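Local atomic coordinates of short chain dehydrogenase (Rhodopseudomonas palustris, PDB entry 3H7A), a protein that probably catalyses NAD(P)-dependent oxidation or reduction of a still unidentified substrate, as a Rossmann-fold member of the short-chain dehydrogenase/reductase family. Residues V180-I185 with T235-I240. Numbering follows the deposited sequence.
Sequences VAHLII and TFEMEI
H182 to I184 pair in parallel with E237 to E239 at the edge of the Rossmann-fold sheet, where the short strand 237-240 is the outermost of seven strands within the chain, beside strand 178-185. The connection runs through helix 216-228, a beta-alpha-beta crossover, and part of the intervening chain is not modelled. The contact exemplifies parallel pairing: H182 and I184 each use both N-H and C=O to bond the residues flanking their partners, while the amides of A181, L183 and I185 bond to strand 135-142. H182 N donates to F236 O at 2.8 Å and H182 O accepts from M238 N; I184 N reaches M238 O in a nearly straight bond (178°) and I184 O receives I240 N.

The two faces of the sheet are furnished differently. L183 and M238 lie side by side, and the bend of M238 at chi3 (72°) sets CE 3.8 Å from L183 CD1, while L183 CD2 meets I240 CD1; V219, Y223, A222 and Q225 of helix 216-228 cover this side. I185 CG2 packs against I240 CG1, and M238 and I240 also touch T235 of the second subunit, so the edge strand contributes to a subunit interface.

On the face toward helix 153-173, polar and apolar groups mix. I184 CD1 lies 3.5 Å from E237 OE2, and I184 CG2 rests on the CG of E239. Just ahead of E237, the F236 ring brings CZ to 4.0 Å from H182 CB. The H182 ring and the E237 carboxylate are turned 44° against each other, yet E237 OE2 stays near the ring plane, and R163 forms a salt bridge with this same oxygen, which probably favours the charged carboxylate. H182 ND1 donates to the anti lone pair of E237 OE2 at 2.8 Å.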
ATOM      1  N   VAL B 180     -13.359  15.232  -2.296  1.00 21.52           N
ATOM      2  CA  VAL B 180     -13.735  13.947  -1.711  1.00 21.49           C
ATOM      3  C   VAL B 180     -12.582  13.524  -0.813  1.00 23.46           C
ATOM      4  O   VAL B 180     -11.423  13.614  -1.218  1.00 24.36           O
ATOM      5  CB  VAL B 180     -13.998  12.867  -2.795  1.00 20.70           C
ATOM      6  CG1 VAL B 180     -14.529  11.586  -2.178  1.00 21.10           C
ATOM      7  CG2 VAL B 180     -14.980  13.379  -3.828  1.00 18.61           C
ATOM      8  N   ALA B 181     -12.882  13.098   0.414  1.00 20.97           N
ATOM      9  CA  ALA B 181     -11.836  12.623   1.308  1.00 16.76           C
ATOM     10  C   ALA B 181     -12.265  11.401   2.113  1.00 13.47           C
ATOM     11  O   ALA B 181     -13.466  11.091   2.234  1.00 12.58           O
ATOM     12  CB  ALA B 181     -11.316  13.747   2.238  1.00 16.34           C
ATOM     13  N   HIS B 182     -11.271  10.715   2.671  1.00 24.05           N
ATOM     14  CA  HIS B 182     -11.483   9.490   3.422  1.00 20.89           C
ATOM     15  C   HIS B 182     -10.640   9.562   4.694  1.00 19.28           C
ATOM     16  O   HIS B 182      -9.417   9.520   4.634  1.00 20.77           O
ATOM     17  CB  HIS B 182     -11.050   8.306   2.551  1.00 24.99           C
ATOM     18  CG  HIS B 182     -11.416   6.962   3.102  1.00 31.96           C
ATOM     19  ND1 HIS B 182     -10.509   5.925   3.196  1.00 30.91           N
ATOM     20  CD2 HIS B 182     -12.595   6.473   3.552  1.00 32.24           C
ATOM     21  CE1 HIS B 182     -11.110   4.864   3.704  1.00 33.71           C
ATOM     22  NE2 HIS B 182     -12.375   5.169   3.928  1.00 25.85           N
ATOM     23  N   LEU B 183     -11.294   9.691   5.844  1.00 22.11           N
ATOM     24  CA  LEU B 183     -10.575   9.821   7.096  1.00 23.33           C
ATOM     25  C   LEU B 183     -10.611   8.518   7.859  1.00 21.30           C
ATOM     26  O   LEU B 183     -11.680   8.075   8.279  1.00 23.15           O
ATOM     27  CB  LEU B 183     -11.171  10.936   7.965  1.00 24.66           C
ATOM     28  CG  LEU B 183     -10.482  11.168   9.314  1.00 30.09           C
ATOM     29  CD1 LEU B 183      -9.074  11.744   9.129  1.00 27.50           C
ATOM     30  CD2 LEU B 183     -11.336  12.090  10.165  1.00 21.26           C
ATOM     31  N   ILE B 184      -9.430   7.944   8.075  1.00 23.59           N
ATOM     32  CA  ILE B 184      -9.276   6.628   8.695  1.00 21.12           C
ATOM     33  C   ILE B 184      -8.951   6.789  10.172  1.00 28.21           C
ATOM     34  O   ILE B 184      -7.998   7.479  10.533  1.00 25.72           O
ATOM     35  CB  ILE B 184      -8.192   5.794   7.974  1.00 28.89           C
ATOM     36  CG1 ILE B 184      -8.621   5.512   6.534  1.00 20.87           C
ATOM     37  CG2 ILE B 184      -7.955   4.467   8.685  1.00 19.24           C
ATOM     38  CD1 ILE B 184      -7.506   5.069   5.680  1.00 33.23           C
ATOM     39  N   ILE B 185      -9.772   6.179  11.027  1.00 25.45           N
ATOM     40  CA  ILE B 185      -9.568   6.265  12.468  1.00 35.61           C
ATOM     41  C   ILE B 185      -9.328   4.880  13.095  1.00 39.87           C
ATOM     42  O   ILE B 185      -9.723   3.869  12.526  1.00 35.21           O
ATOM     43  CB  ILE B 185     -10.738   7.045  13.142  1.00 38.31           C
ATOM     44  CG1 ILE B 185     -12.023   6.228  13.169  1.00 48.21           C
ATOM     45  CG2 ILE B 185     -11.013   8.352  12.396  1.00 28.17           C
ATOM     46  CD1 ILE B 185     -13.263   7.026  13.554  1.00 47.74           C
ATOM     47  N   THR B 235      -5.877  16.808   0.449  1.00 26.67           N
ATOM     48  CA  THR B 235      -5.529  15.445   0.819  1.00 23.43           C
ATOM     49  C   THR B 235      -6.740  14.555   0.515  1.00 28.62           C
ATOM     50  O   THR B 235      -7.863  14.910   0.871  1.00 29.58           O
ATOM     51  CB  THR B 235      -5.203  15.386   2.328  1.00 26.81           C
ATOM     52  OG1 THR B 235      -4.121  16.278   2.611  1.00 36.74           O
ATOM     53  CG2 THR B 235      -4.813  14.007   2.763  1.00 23.12           C
ATOM     54  N   PHE B 236      -6.532  13.412  -0.144  1.00 24.21           N
ATOM     55  CA  PHE B 236      -7.624  12.458  -0.291  1.00 25.29           C
ATOM     56  C   PHE B 236      -7.807  11.625   0.967  1.00 26.28           C
ATOM     57  O   PHE B 236      -8.896  11.561   1.501  1.00 30.13           O
ATOM     58  CB  PHE B 236      -7.477  11.547  -1.517  1.00 22.53           C
ATOM     59  CG  PHE B 236      -8.376  10.330  -1.467  1.00 25.49           C
ATOM     60  CD1 PHE B 236      -9.749  10.452  -1.664  1.00 23.83           C
ATOM     61  CD2 PHE B 236      -7.844   9.062  -1.197  1.00 19.10           C
ATOM     62  CE1 PHE B 236     -10.600   9.331  -1.586  1.00 19.16           C
ATOM     63  CE2 PHE B 236      -8.678   7.941  -1.104  1.00 12.61           C
ATOM     64  CZ  PHE B 236     -10.063   8.076  -1.302  1.00 20.82           C
ATOM     65  N   GLU B 237      -6.740  10.985   1.435  1.00 24.78           N
ATOM     66  CA  GLU B 237      -6.840  10.064   2.560  1.00 18.35           C
ATOM     67  C   GLU B 237      -5.898  10.464   3.670  1.00 21.84           C
ATOM     68  O   GLU B 237      -4.761  10.837   3.417  1.00 21.89           O
ATOM     69  CB  GLU B 237      -6.487   8.655   2.107  1.00 20.30           C
ATOM     70  CG  GLU B 237      -6.983   7.549   2.999  1.00 21.13           C
ATOM     71  CD  GLU B 237      -6.917   6.210   2.297  1.00 29.91           C
ATOM     72  OE1 GLU B 237      -5.851   5.878   1.745  1.00 31.41           O
ATOM     73  OE2 GLU B 237      -7.935   5.493   2.282  1.00 24.77           O
ATOM     74  N   MET B 238      -6.372  10.354   4.902  1.00 22.86           N
ATOM     75  CA  MET B 238      -5.603  10.767   6.065  1.00 30.27           C
ATOM     76  C   MET B 238      -5.935   9.792   7.183  1.00 30.99           C
ATOM     77  O   MET B 238      -7.094   9.408   7.340  1.00 31.14           O
ATOM     78  CB  MET B 238      -6.017  12.188   6.457  1.00 32.95           C
ATOM     79  CG  MET B 238      -4.950  12.950   7.176  1.00 41.06           C
ATOM     80  SD  MET B 238      -5.310  14.683   7.444  1.00 32.01           S
ATOM     81  CE  MET B 238      -6.577  14.623   8.701  1.00 27.46           C
ATOM     82  N   GLU B 239      -4.931   9.376   7.951  1.00 30.46           N
ATOM     83  CA  GLU B 239      -5.166   8.482   9.087  1.00 31.84           C
ATOM     84  C   GLU B 239      -4.773   9.144  10.400  1.00 28.08           C
ATOM     85  O   GLU B 239      -3.702   9.735  10.492  1.00 36.62           O
ATOM     86  CB  GLU B 239      -4.425   7.145   8.924  1.00 29.47           C
ATOM     87  CG  GLU B 239      -4.793   6.138  10.014  1.00 41.61           C
ATOM     88  CD  GLU B 239      -4.139   4.765   9.870  1.00 43.09           C
ATOM     89  OE1 GLU B 239      -3.472   4.490   8.845  1.00 43.97           O
ATOM     90  OE2 GLU B 239      -4.314   3.952  10.810  1.00 52.91           O
ATOM     91  N   ILE B 240      -5.642   9.046  11.405  1.00 25.68           N
ATOM     92  CA  ILE B 240      -5.373   9.600  12.729  1.00 27.28           C
ATOM     93  C   ILE B 240      -5.475   8.520  13.794  1.00 30.92           C
ATOM     94  O   ILE B 240      -6.202   7.548  13.616  1.00 29.82           O
ATOM     95  CB  ILE B 240      -6.340  10.775  13.070  1.00 25.99           C
ATOM     96  CG1 ILE B 240      -7.809  10.367  12.867  1.00 26.05           C
ATOM     97  CG2 ILE B 240      -6.016  11.957  12.212  1.00 20.38           C
ATOM     98  CD1 ILE B 240      -8.832  11.442  13.240  1.00 24.94           C
TER